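Local coordinates for protein coenzyme f420-dependent n5,n10-methylenetetrahydromethanopterin reductase (Methanopyrus kandleri, PDB 1EZW) that catalyses the reversible reduction of methylenetetrahydromethanopterin to methyltetrahydromethanopterin, using reduced coenzyme F420 as electron donor, in methanogenesis from carbon dioxide, at residues D38-Y43 and D104-P109; N67-H72 and F110-P115; F173-Q178 and K184-I189; V195-S198 and D202-V205; K236-A241 and P304-D309. All coordinates share one frame; numbering follows the deposited sequence.

Interaction 1: D38-Y43 and D104-P109; sequences DHYNNY and DKMGLP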
# COMPACT_ATOMS: atom_id res chain seq x y z
N ASP A 38 13.74 5.25 -16.61
CA ASP A 38 12.52 5.54 -17.36
C ASP A 38 12.64 5.13 -18.81
O ASP A 38 13.12 5.92 -19.64
CB ASP A 38 12.21 7.07 -17.23
CG ASP A 38 11.10 7.52 -18.17
OD1 ASP A 38 10.18 6.71 -18.37
OD2 ASP A 38 11.16 8.66 -18.68
N HIS A 39 12.25 3.89 -19.13
CA HIS A 39 12.31 3.37 -20.52
C HIS A 39 10.95 2.74 -20.81
O HIS A 39 10.50 1.91 -20.01
CB HIS A 39 13.40 2.30 -20.67
CG HIS A 39 14.80 2.84 -20.62
ND1 HIS A 39 15.92 2.04 -20.68
CD2 HIS A 39 15.25 4.12 -20.55
CE1 HIS A 39 17.00 2.80 -20.63
NE2 HIS A 39 16.62 4.06 -20.55
N TYR A 40 10.33 3.09 -21.95
CA TYR A 40 8.99 2.61 -22.28
C TYR A 40 8.89 1.09 -22.27
O TYR A 40 7.80 0.53 -22.04
CB TYR A 40 8.57 3.14 -23.68
CG TYR A 40 9.16 2.28 -24.78
CD1 TYR A 40 8.51 1.11 -25.20
CD2 TYR A 40 10.50 2.49 -25.20
CE1 TYR A 40 9.15 0.15 -25.97
CE2 TYR A 40 11.16 1.52 -25.98
CZ TYR A 40 10.50 0.36 -26.35
OH TYR A 40 11.18 -0.65 -26.99
N ASN A 41 10.00 0.39 -22.51
CA ASN A 41 9.91 -1.06 -22.59
C ASN A 41 9.76 -1.76 -21.26
O ASN A 41 9.42 -2.93 -21.20
CB ASN A 41 11.12 -1.66 -23.34
CG ASN A 41 12.44 -1.19 -22.79
OD1 ASN A 41 12.70 -0.00 -22.70
ND2 ASN A 41 13.30 -2.12 -22.45
N ASN A 42 9.99 -1.03 -20.18
CA ASN A 42 9.91 -1.62 -18.85
C ASN A 42 8.69 -1.09 -18.14
O ASN A 42 7.91 -0.35 -18.75
CB ASN A 42 11.17 -1.24 -18.07
CG ASN A 42 12.41 -1.91 -18.67
OD1 ASN A 42 12.35 -3.08 -19.02
ND2 ASN A 42 13.50 -1.20 -18.77
N TYR A 43 8.50 -1.48 -16.88
CA TYR A 43 7.34 -0.96 -16.15
C TYR A 43 7.58 0.56 -15.94
O TYR A 43 8.71 1.04 -15.89
CB TYR A 43 7.16 -1.71 -14.83
CG TYR A 43 6.69 -3.12 -15.02
CD1 TYR A 43 7.57 -4.20 -14.90
CD2 TYR A 43 5.34 -3.37 -15.35
CE1 TYR A 43 7.12 -5.53 -15.09
CE2 TYR A 43 4.88 -4.66 -15.54
CZ TYR A 43 5.78 -5.74 -15.41
OH TYR A 43 5.30 -7.01 -15.60
N ASP A 104 15.87 5.19 -30.45
CA ASP A 104 15.77 4.55 -31.76
C ASP A 104 14.57 3.58 -31.81
O ASP A 104 13.81 3.54 -32.80
CB ASP A 104 17.07 3.78 -32.10
CG ASP A 104 18.23 4.71 -32.44
OD1 ASP A 104 18.00 5.89 -32.74
OD2 ASP A 104 19.40 4.24 -32.42
N LYS A 105 14.39 2.82 -30.73
CA LYS A 105 13.29 1.87 -30.67
C LYS A 105 11.97 2.61 -30.74
O LYS A 105 11.06 2.16 -31.41
CB LYS A 105 13.33 1.04 -29.38
CG LYS A 105 14.46 -0.00 -29.30
CD LYS A 105 14.48 -0.57 -27.87
CE LYS A 105 15.63 -1.52 -27.61
NZ LYS A 105 15.64 -1.80 -26.12
N MET A 106 11.86 3.75 -30.05
CA MET A 106 10.61 4.51 -30.04
C MET A 106 10.31 5.20 -31.35
O MET A 106 9.14 5.48 -31.63
CB MET A 106 10.64 5.57 -28.94
CG MET A 106 10.79 4.98 -27.55
SD MET A 106 10.71 6.23 -26.26
CE MET A 106 8.86 6.43 -26.16
N GLY A 107 11.35 5.49 -32.13
CA GLY A 107 11.18 6.18 -33.40
C GLY A 107 11.54 7.65 -33.27
O GLY A 107 11.31 8.44 -34.18
N LEU A 108 12.12 8.06 -32.15
CA LEU A 108 12.49 9.45 -31.96
C LEU A 108 13.96 9.61 -32.33
O LEU A 108 14.75 8.71 -32.12
CB LEU A 108 12.33 9.84 -30.49
CG LEU A 108 10.89 9.94 -29.97
CD1 LEU A 108 10.94 10.26 -28.46
CD2 LEU A 108 10.14 11.05 -30.72
N PRO A 109 14.32 10.76 -32.89
CA PRO A 109 15.73 10.94 -33.25
C PRO A 109 16.59 11.09 -32.00
O PRO A 109 16.10 11.46 -30.91
CB PRO A 109 15.69 12.21 -34.10
CG PRO A 109 14.60 13.04 -33.43
CD PRO A 109 13.52 11.95 -33.26
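Tyr40 turns its hydroxyl onto the greasy part of a lysine: OH lies 3.4 Å from Lys105 CD and 3.6 Å from Lys105 CB, with the two side chains crossing at about a right angle. The strongest polar partner of both lies in the second subunit: Asp160, whose backbone O bonds to the tyrosine hydroxyl and whose carboxylate makes a salt bridge with the lysine ammonium. The other half of the contact is Met106, which runs past the ring in the opposite direction. Its CG sits 3.4 Å from Tyr40 CD2, and its SD is 5.0 Å from the ring centroid at 60° off the normal, an oblique Met-aromatic contact. A bend at chi3 (80°) brings the methionine methyl toward the root of the ring, CE lying 4.1 Å from Tyr40 CB. On the loop side, one face of the ring carries Asn41 CB, offset toward the rim. Tyr40 is the second residue of a type I turn closed by Asn42 N to His39 O at 3.0 Å. Just past Met106, Gly107 takes positive phi as the C-prime residue of a Schellman motif. The arrangement thus sets the loop after strand 33-36 against the Schellman-capped end of helix 100-106, within the subunit interface of this (beta/alpha)8-barrel enzyme.

Interaction 2: N67-H72 and F110-P115; sequences NPYTRH and FPCKIP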
# COMPACT_ATOMS: atom_id res chain seq x y z
N ASN A 67 13.30 12.25 -19.18
CA ASN A 67 13.79 13.16 -20.24
C ASN A 67 12.74 14.18 -20.62
O ASN A 67 11.58 14.07 -20.24
CB ASN A 67 14.20 12.32 -21.49
CG ASN A 67 13.03 11.52 -22.05
OD1 ASN A 67 12.85 10.32 -21.72
ND2 ASN A 67 12.20 12.16 -22.85
N PRO A 68 13.12 15.20 -21.38
CA PRO A 68 12.16 16.25 -21.80
C PRO A 68 11.20 15.92 -22.93
O PRO A 68 10.27 16.69 -23.18
CB PRO A 68 13.08 17.38 -22.31
CG PRO A 68 14.46 17.03 -21.74
CD PRO A 68 14.50 15.54 -21.81
N TYR A 69 11.43 14.79 -23.59
CA TYR A 69 10.73 14.49 -24.84
C TYR A 69 9.54 13.58 -24.89
O TYR A 69 8.60 13.84 -25.63
CB TYR A 69 11.75 13.94 -25.85
CG TYR A 69 13.01 14.80 -25.95
CD1 TYR A 69 14.21 14.37 -25.39
CD2 TYR A 69 12.95 16.10 -26.49
CE1 TYR A 69 15.33 15.19 -25.36
CE2 TYR A 69 14.10 16.95 -26.46
CZ TYR A 69 15.28 16.47 -25.89
OH TYR A 69 16.44 17.26 -25.83
N THR A 70 9.60 12.47 -24.16
CA THR A 70 8.53 11.51 -24.28
C THR A 70 7.25 11.88 -23.54
O THR A 70 6.24 11.19 -23.68
CB THR A 70 8.98 10.13 -23.82
OG1 THR A 70 9.28 10.22 -22.42
CG2 THR A 70 10.26 9.64 -24.64
N ARG A 71 7.30 12.94 -22.71
CA ARG A 71 6.10 13.41 -22.00
C ARG A 71 6.24 14.92 -21.95
O ARG A 71 7.35 15.44 -21.86
CB ARG A 71 6.10 12.95 -20.53
CG ARG A 71 6.09 11.44 -20.37
CD ARG A 71 6.10 11.16 -18.84
NE ARG A 71 6.21 9.73 -18.52
CZ ARG A 71 7.34 9.04 -18.64
NH1 ARG A 71 7.39 7.75 -18.34
NH2 ARG A 71 8.43 9.66 -19.07
N HIS A 72 5.12 15.64 -21.98
CA HIS A 72 5.17 17.09 -21.88
C HIS A 72 5.77 17.44 -20.52
O HIS A 72 5.51 16.76 -19.52
CB HIS A 72 3.73 17.62 -21.98
CG HIS A 72 3.64 19.10 -22.17
ND1 HIS A 72 3.89 20.01 -21.17
CD2 HIS A 72 3.33 19.84 -23.28
CE1 HIS A 72 3.75 21.24 -21.64
NE2 HIS A 72 3.41 21.16 -22.92
N PHE A 110 17.87 10.76 -32.12
CA PHE A 110 18.75 10.94 -30.97
C PHE A 110 20.15 11.30 -31.45
O PHE A 110 20.70 10.60 -32.28
CB PHE A 110 18.89 9.68 -30.12
CG PHE A 110 19.62 9.94 -28.84
CD1 PHE A 110 18.95 10.48 -27.75
CD2 PHE A 110 21.01 9.73 -28.74
CE1 PHE A 110 19.64 10.82 -26.58
CE2 PHE A 110 21.70 10.06 -27.58
CZ PHE A 110 21.01 10.61 -26.49
N PRO A 111 20.71 12.41 -30.97
CA PRO A 111 20.07 13.36 -30.04
C PRO A 111 18.74 13.87 -30.58
O PRO A 111 18.54 13.99 -31.80
CB PRO A 111 21.12 14.46 -29.92
CG PRO A 111 21.94 14.31 -31.23
CD PRO A 111 22.09 12.82 -31.24
N CYS A 112 17.82 14.16 -29.66
CA CYS A 112 16.52 14.67 -30.06
C CYS A 112 16.55 16.19 -29.97
O CYS A 112 16.64 16.76 -28.87
CB CYS A 112 15.42 14.09 -29.15
SG CYS A 112 13.79 14.56 -29.70
N LYS A 113 16.48 16.85 -31.12
CA LYS A 113 16.53 18.30 -31.14
C LYS A 113 15.22 18.94 -31.56
O LYS A 113 15.17 20.15 -31.80
CB LYS A 113 17.68 18.78 -32.06
CG LYS A 113 19.03 18.16 -31.63
CD LYS A 113 20.26 18.75 -32.36
CE LYS A 113 20.56 20.14 -31.86
NZ LYS A 113 21.72 20.77 -32.56
N ILE A 114 14.16 18.14 -31.61
CA ILE A 114 12.83 18.63 -31.99
C ILE A 114 12.25 19.55 -30.92
O ILE A 114 12.31 19.23 -29.72
CB ILE A 114 11.84 17.45 -32.15
CG1 ILE A 114 12.38 16.42 -33.15
CG2 ILE A 114 10.46 17.99 -32.58
CD1 ILE A 114 11.63 15.10 -33.15
N PRO A 115 11.76 20.75 -31.30
CA PRO A 115 11.15 21.67 -30.31
C PRO A 115 9.73 21.10 -30.16
O PRO A 115 8.73 21.77 -30.45
CB PRO A 115 11.21 23.01 -31.05
CG PRO A 115 10.93 22.60 -32.48
CD PRO A 115 11.88 21.41 -32.62
O HOH W 1 16.54 19.20 -27.61
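Tyr69 has CG opposite its own carbonyl carbon, which swings the ring out to Cys112, and Cys112 answers with chi1 -174°, its sulfur opposite the backbone N and laid across that ring. The cysteine side chain lies over one face of the tyrosine ring. Cys112 CB stands almost exactly over the middle, 3.8 Å from the Tyr69 ring centroid and only 5° off the normal, a CH-pi contact. Cys112 SG lies over the same face, 3.9 Å from the centroid and 23° off the normal, and leans toward the CD2 side, where it is 3.7 Å from Tyr69 CD2. Pro68 CB fills the opposite face, so the ring is sandwiched between its own neighbour in sequence and the cysteine. At the far end of the ring the polar atoms are linked through water 1, which accepts from Tyr69 OH at 2.6 Å and donates to Cys112 O at 2.7 Å. That bridge ties the hydroxyl to the other loop's backbone and should resist swinging of the ring. Pro127 and Ala130 of helix 127-142 also pack on Tyr69, while Phe103 of helix 100-106 packs on Cys112. This is a Cys sulfur-aromatic contact joining two loops of a (beta/alpha)8 barrel: the one between strand 60-63 and helix 73-86, and the long connection that leads from helix 100-106 to helix 127-142.

Interaction 3: F173-Q178 and K184-I189; sequences FYMGAQ and KTAGEI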
# COMPACT_ATOMS: atom_id res chain seq x y z
N PHE A 173 17.03 18.56 -7.96
CA PHE A 173 17.08 18.37 -9.38
C PHE A 173 18.44 17.82 -9.77
O PHE A 173 19.45 18.51 -9.65
CB PHE A 173 16.88 19.72 -10.11
CG PHE A 173 16.80 19.60 -11.60
CD1 PHE A 173 15.65 19.07 -12.23
CD2 PHE A 173 17.86 20.02 -12.41
CE1 PHE A 173 15.56 18.98 -13.62
CE2 PHE A 173 17.78 19.92 -13.80
CZ PHE A 173 16.64 19.41 -14.42
N TYR A 174 18.48 16.57 -10.21
CA TYR A 174 19.74 15.97 -10.65
C TYR A 174 19.74 15.85 -12.16
O TYR A 174 18.74 15.48 -12.77
CB TYR A 174 19.89 14.54 -10.07
CG TYR A 174 20.30 14.49 -8.62
CD1 TYR A 174 19.48 14.99 -7.60
CD2 TYR A 174 21.53 13.94 -8.26
CE1 TYR A 174 19.87 14.94 -6.27
CE2 TYR A 174 21.95 13.88 -6.92
CZ TYR A 174 21.11 14.39 -5.92
OH TYR A 174 21.43 14.41 -4.60
N MET A 175 20.86 16.15 -12.81
CA MET A 175 20.95 16.02 -14.23
C MET A 175 21.88 14.92 -14.68
O MET A 175 23.00 14.82 -14.16
CB MET A 175 21.50 17.31 -14.83
CG MET A 175 20.49 18.27 -15.21
SD MET A 175 21.38 19.65 -16.08
CE MET A 175 21.94 19.12 -17.26
N GLY A 176 21.47 14.11 -15.64
CA GLY A 176 22.38 13.12 -16.17
C GLY A 176 23.39 13.89 -17.03
O GLY A 176 23.02 14.85 -17.71
N ALA A 177 24.66 13.50 -17.00
CA ALA A 177 25.65 14.24 -17.81
C ALA A 177 26.82 13.36 -18.14
O ALA A 177 27.33 12.66 -17.28
CB ALA A 177 26.15 15.48 -17.03
N GLN A 178 27.23 13.39 -19.40
CA GLN A 178 28.39 12.61 -19.81
C GLN A 178 29.43 13.55 -20.44
O GLN A 178 30.59 13.56 -20.03
CB GLN A 178 27.99 11.53 -20.81
CG GLN A 178 29.09 10.52 -21.09
CD GLN A 178 30.21 11.04 -21.98
OE1 GLN A 178 30.03 11.21 -23.19
NE2 GLN A 178 31.38 11.31 -21.38
N LYS A 184 28.84 20.91 -17.68
CA LYS A 184 28.89 22.31 -17.30
C LYS A 184 27.48 22.85 -16.95
O LYS A 184 27.28 23.57 -15.97
CB LYS A 184 29.51 23.10 -18.46
CG LYS A 184 29.94 24.47 -18.08
CD LYS A 184 30.66 25.13 -19.28
CE LYS A 184 31.16 26.51 -18.89
NZ LYS A 184 30.03 27.29 -18.34
N THR A 185 26.49 22.47 -17.75
CA THR A 185 25.11 22.90 -17.50
C THR A 185 24.63 22.40 -16.13
O THR A 185 23.96 23.11 -15.39
CB THR A 185 24.18 22.35 -18.60
OG1 THR A 185 24.64 22.84 -19.87
CG2 THR A 185 22.70 22.80 -18.37
N ALA A 186 24.97 21.16 -15.80
CA ALA A 186 24.56 20.59 -14.53
C ALA A 186 25.21 21.36 -13.37
O ALA A 186 24.58 21.63 -12.37
CB ALA A 186 24.93 19.08 -14.50
N GLY A 187 26.48 21.75 -13.52
CA GLY A 187 27.10 22.50 -12.43
C GLY A 187 26.43 23.85 -12.27
O GLY A 187 26.36 24.43 -11.18
N GLU A 188 25.87 24.36 -13.34
CA GLU A 188 25.23 25.65 -13.26
C GLU A 188 23.81 25.61 -12.71
O GLU A 188 23.43 26.46 -11.91
CB GLU A 188 25.18 26.31 -14.65
CG GLU A 188 24.39 27.61 -14.65
CD GLU A 188 24.21 28.21 -16.05
OE1 GLU A 188 23.19 28.95 -16.21
OE2 GLU A 188 25.05 27.97 -16.95
N ILE A 189 23.04 24.58 -13.08
CA ILE A 189 21.64 24.58 -12.69
C ILE A 189 21.14 23.41 -11.84
O ILE A 189 19.99 23.44 -11.39
CB ILE A 189 20.71 24.60 -13.95
CG1 ILE A 189 20.71 23.22 -14.62
CG2 ILE A 189 21.22 25.67 -15.00
CD1 ILE A 189 19.76 23.04 -15.81
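Met175 is the bump here, and the hollow that takes it is the surface of helix 184-189 formed by Thr185, Ala186 and Ile189. The floor is Ala186, small enough that its CA comes to 5.8 Å from Met175 CA; the two CB atoms, Met175 CB and Ala186 CB, touch at 3.9 Å. Farther out, Met175 SD rests 3.7 Å from Ala186 CA. The chain then bends at chi3 (64°), carrying the methyl toward one wall, where Met175 CE is 3.9 Å from Thr185 CG2. The other wall is Ile189. With chi1 at 74° its CG1 lies between the backbone N and the carbonyl carbon, and the extended branch brings Ile189 CD1 to 3.8 Å from Met175 SD. Methionine crosses both walls at about a right angle. Phe173, two residues back on the strand, adds a looser touch, its CE2 being 4.2 Å from Ile189 CD1. Ile131 of helix 127-142 also packs on Met175. The strand and helix segments run almost exactly antiparallel (175°), their axes 8.7 Å apart, which is the layout of a strand and its following helix in the beta-alpha-beta crossovers of a (beta/alpha)8 barrel.

Interaction 4: V195-S198 and D202-V205; sequences VNAS and DFEV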
# COMPACT_ATOMS: atom_id res chain seq x y z
N VAL A 195 26.45 10.78 -13.19
CA VAL A 195 27.44 10.42 -14.19
C VAL A 195 27.56 8.91 -14.30
O VAL A 195 27.83 8.24 -13.32
CB VAL A 195 28.80 11.03 -13.79
CG1 VAL A 195 29.88 10.67 -14.83
CG2 VAL A 195 28.66 12.52 -13.63
N ASN A 196 27.33 8.40 -15.50
CA ASN A 196 27.44 6.97 -15.76
C ASN A 196 28.93 6.65 -15.85
O ASN A 196 29.53 6.76 -16.93
CB ASN A 196 26.77 6.61 -17.09
CG ASN A 196 25.26 6.44 -16.96
OD1 ASN A 196 24.53 6.39 -17.95
ND2 ASN A 196 24.78 6.33 -15.73
N ALA A 197 29.52 6.30 -14.71
CA ALA A 197 30.94 5.93 -14.66
C ALA A 197 31.22 5.30 -13.32
O ALA A 197 30.53 5.60 -12.34
CB ALA A 197 31.83 7.20 -14.86
N SER A 198 32.27 4.48 -13.25
CA SER A 198 32.61 3.78 -12.02
C SER A 198 34.08 3.91 -11.60
O SER A 198 34.49 3.27 -10.63
CB SER A 198 32.28 2.28 -12.21
OG SER A 198 30.93 2.11 -12.65
N ASP A 202 37.35 8.87 -14.55
CA ASP A 202 36.22 9.49 -15.21
C ASP A 202 35.85 10.76 -14.47
O ASP A 202 35.50 11.76 -15.08
CB ASP A 202 35.03 8.53 -15.20
CG ASP A 202 35.36 7.23 -15.87
OD1 ASP A 202 35.79 7.26 -17.04
OD2 ASP A 202 35.20 6.17 -15.23
N PHE A 203 35.94 10.72 -13.14
CA PHE A 203 35.59 11.88 -12.35
C PHE A 203 36.67 12.95 -12.32
O PHE A 203 36.38 14.12 -12.10
CB PHE A 203 35.14 11.45 -10.96
CG PHE A 203 33.83 10.68 -11.00
CD1 PHE A 203 33.81 9.30 -11.18
CD2 PHE A 203 32.62 11.39 -11.06
CE1 PHE A 203 32.61 8.61 -11.42
CE2 PHE A 203 31.41 10.71 -11.30
CZ PHE A 203 31.41 9.33 -11.49
N GLU A 204 37.91 12.55 -12.56
CA GLU A 204 38.99 13.54 -12.60
C GLU A 204 38.76 14.42 -13.83
O GLU A 204 39.15 15.58 -13.86
CB GLU A 204 40.35 12.83 -12.64
CG GLU A 204 40.62 12.16 -11.30
CD GLU A 204 41.79 11.20 -11.30
OE1 GLU A 204 42.23 10.78 -12.39
OE2 GLU A 204 42.26 10.82 -10.20
N VAL A 205 38.10 13.86 -14.83
CA VAL A 205 37.78 14.58 -16.05
C VAL A 205 36.46 15.34 -15.87
O VAL A 205 36.35 16.52 -16.17
CB VAL A 205 37.60 13.59 -17.23
CG1 VAL A 205 36.92 14.28 -18.42
CG2 VAL A 205 38.98 13.03 -17.65
O HOH W 2 33.86 3.98 -15.66
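Apolar packing comes first, and it centres on Phe203. The far end of its ring meets Val195 from the opposite direction: Val195 CB is 3.6 Å from Phe203 CE2, an oblique approach, and Val195 CG1 follows at 3.8 Å from the same carbon. Along the ring's other side Ala197 CB lies 3.8 Å from Phe203 CE1. The alanine methyl also presses on the base of the aspartate, 3.5 Å from Asp202 CB. A leucine in place of Phe203 lacks ring atoms CE1, CE2 and CZ, and would probably leave a gap between the helix and both Val195 and Ala197. Ala197 O, too, meets the phenylalanine, at the ring edge and in its plane. All this is the join between strand 192-196 and helix 200-216, one beta-alpha step of the (beta/alpha)8 barrel; Val226 and Ala228 on the next strand, 225-229, pack on the same phenyl ring. Polar contact is made through solvent. Water 2 accepts from Ser198 N at 2.9 Å and donates to Asp202 OD2 at 2.6 Å, bridging the 3.9 Å between Asp202 OD2 and Ser198 N. With CG opposite the carbonyl carbon (chi1 -58°), Asp202 holds its carboxylate beside the backbone of Ser198, where OD2 also takes a weak bond from Asn199 N. The other oxygen, OD1, is engaged by Arg263 in a salt bridge and by His264 in a hydrogen bond.

Interaction 5: K236-A241 and P304-D309; sequences KDEDKA and PDTVVD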
# COMPACT_ATOMS: atom_id res chain seq x y z
N LYS A 236 30.82 -11.85 -0.77
CA LYS A 236 31.90 -12.22 0.14
C LYS A 236 32.98 -12.98 -0.65
O LYS A 236 34.12 -13.06 -0.22
CB LYS A 236 31.36 -13.07 1.30
CG LYS A 236 30.62 -14.31 0.85
CD LYS A 236 29.97 -15.04 2.04
CE LYS A 236 29.37 -16.37 1.60
NZ LYS A 236 28.41 -16.18 0.47
N ASP A 237 32.60 -13.54 -1.79
CA ASP A 237 33.52 -14.26 -2.67
C ASP A 237 33.85 -13.29 -3.82
O ASP A 237 33.07 -13.12 -4.76
CB ASP A 237 32.85 -15.51 -3.26
CG ASP A 237 33.76 -16.29 -4.22
OD1 ASP A 237 34.53 -15.66 -4.95
OD2 ASP A 237 33.66 -17.54 -4.27
N GLU A 238 35.02 -12.67 -3.74
CA GLU A 238 35.42 -11.71 -4.76
C GLU A 238 35.31 -12.21 -6.19
O GLU A 238 34.89 -11.49 -7.09
CB GLU A 238 36.85 -11.20 -4.48
CG GLU A 238 37.32 -10.20 -5.50
CD GLU A 238 38.29 -9.21 -4.92
OE1 GLU A 238 39.48 -9.23 -5.34
OE2 GLU A 238 37.88 -8.42 -4.04
N ASP A 239 35.69 -13.47 -6.42
CA ASP A 239 35.60 -13.99 -7.77
C ASP A 239 34.19 -14.03 -8.31
O ASP A 239 33.96 -13.72 -9.47
CB ASP A 239 36.21 -15.39 -7.82
CG ASP A 239 37.69 -15.36 -7.70
OD1 ASP A 239 38.31 -14.70 -8.56
OD2 ASP A 239 38.23 -15.97 -6.75
N LYS A 240 33.26 -14.41 -7.45
CA LYS A 240 31.85 -14.47 -7.83
C LYS A 240 31.33 -13.05 -8.14
O LYS A 240 30.60 -12.84 -9.11
CB LYS A 240 31.04 -15.12 -6.71
CG LYS A 240 31.09 -16.65 -6.71
CD LYS A 240 30.18 -17.27 -5.64
CE LYS A 240 28.74 -16.70 -5.69
NZ LYS A 240 28.06 -16.69 -7.04
N ALA A 241 31.74 -12.08 -7.32
CA ALA A 241 31.31 -10.69 -7.56
C ALA A 241 31.81 -10.23 -8.93
O ALA A 241 31.06 -9.70 -9.75
CB ALA A 241 31.87 -9.77 -6.46
N PRO A 304 33.85 -6.95 0.14
CA PRO A 304 33.74 -5.68 0.84
C PRO A 304 35.04 -4.89 0.97
O PRO A 304 35.05 -3.66 0.85
CB PRO A 304 33.12 -6.09 2.18
CG PRO A 304 32.25 -7.21 1.77
CD PRO A 304 33.19 -8.02 0.91
N ASP A 305 36.14 -5.58 1.22
CA ASP A 305 37.38 -4.82 1.34
C ASP A 305 37.80 -4.10 0.07
O ASP A 305 38.19 -2.93 0.12
CB ASP A 305 38.50 -5.74 1.80
CG ASP A 305 38.91 -5.42 3.17
OD1 ASP A 305 38.08 -5.64 4.09
OD2 ASP A 305 40.04 -4.88 3.33
N THR A 306 37.70 -4.79 -1.05
CA THR A 306 38.02 -4.25 -2.35
C THR A 306 37.08 -3.11 -2.70
O THR A 306 37.49 -2.06 -3.20
CB THR A 306 37.90 -5.34 -3.40
OG1 THR A 306 38.87 -6.35 -3.10
CG2 THR A 306 38.16 -4.83 -4.79
N VAL A 307 35.80 -3.34 -2.43
CA VAL A 307 34.81 -2.30 -2.72
C VAL A 307 35.04 -1.04 -1.92
O VAL A 307 34.93 0.06 -2.45
CB VAL A 307 33.36 -2.84 -2.48
CG1 VAL A 307 32.33 -1.69 -2.48
CG2 VAL A 307 33.04 -3.81 -3.56
N VAL A 308 35.33 -1.20 -0.63
CA VAL A 308 35.57 -0.06 0.21
C VAL A 308 36.78 0.71 -0.34
O VAL A 308 36.74 1.94 -0.42
CB VAL A 308 35.81 -0.49 1.68
CG1 VAL A 308 36.42 0.65 2.50
CG2 VAL A 308 34.44 -0.87 2.31
N ASP A 309 37.84 -0.01 -0.71
CA ASP A 309 39.04 0.65 -1.26
C ASP A 309 38.72 1.45 -2.52
O ASP A 309 39.22 2.58 -2.70
CB ASP A 309 40.11 -0.38 -1.59
CG ASP A 309 40.79 -0.94 -0.35
OD1 ASP A 309 41.45 -1.99 -0.48
OD2 ASP A 309 40.68 -0.33 0.75
O HOH W 3 41.18 -8.53 -3.19
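Glu238 OE2 is gripped by two groups, the hydroxyl of Thr306 and the backbone N of Asp303. The bond between Glu238 OE2 and Thr306 OG1 is very short, 2.5 Å, a length to be read with caution. Water 3 bridges the same two side chains, donating to Glu238 OE1 at 2.8 Å and to Thr306 OG1 at 3.2 Å. The threonine oxygen is busy as well, with a further hydrogen bond to Asp303 OD2. Glutamate reaches this spot because CG is opposite the backbone N (chi1 -180°) and the chain stays extended beyond it, meeting the threonine at about a right angle. An alanine here has no carboxylate, which would probably leave Asp303 N without this acceptor and the Thr306 hydroxyl with one partner fewer. Away from the carboxylate the contact is loose: Lys236 CA is 4.5 Å from Pro304 CD. Asp237 N-caps its helix, its OD1 taking Lys240 N at 3.1 Å from above the carboxylate plane. The result joins the first turns of helices 238-254 and 304-316, each following one strand of the small parallel pair 232-234 and 300-302; Pro304 packs on Ile234 of that pair and on Leu338 of helix 332-342.

How the interactions relate
From the N terminus, interaction 1 opens in the loop after strand 33-36 and interaction 2 in the one after strand 60-63; they close at 104-109 and 110-115, so the two loops cross. Asp38 OD2 and Arg71 NH2, 2.9 Å apart, join them in a salt bridge, and both contacts touch the second subunit. The rest follow in series, none nested. Interactions 3 and 4 close short strand-to-helix loops in successive units of the barrel, touching where Ala177 packs on Val195 of the neighbouring strand 192-196. Interaction 5 closes a loop of 62 residues and ties two helix starts together, its centre about 40 Å from that of interaction 2, across the chain's middle.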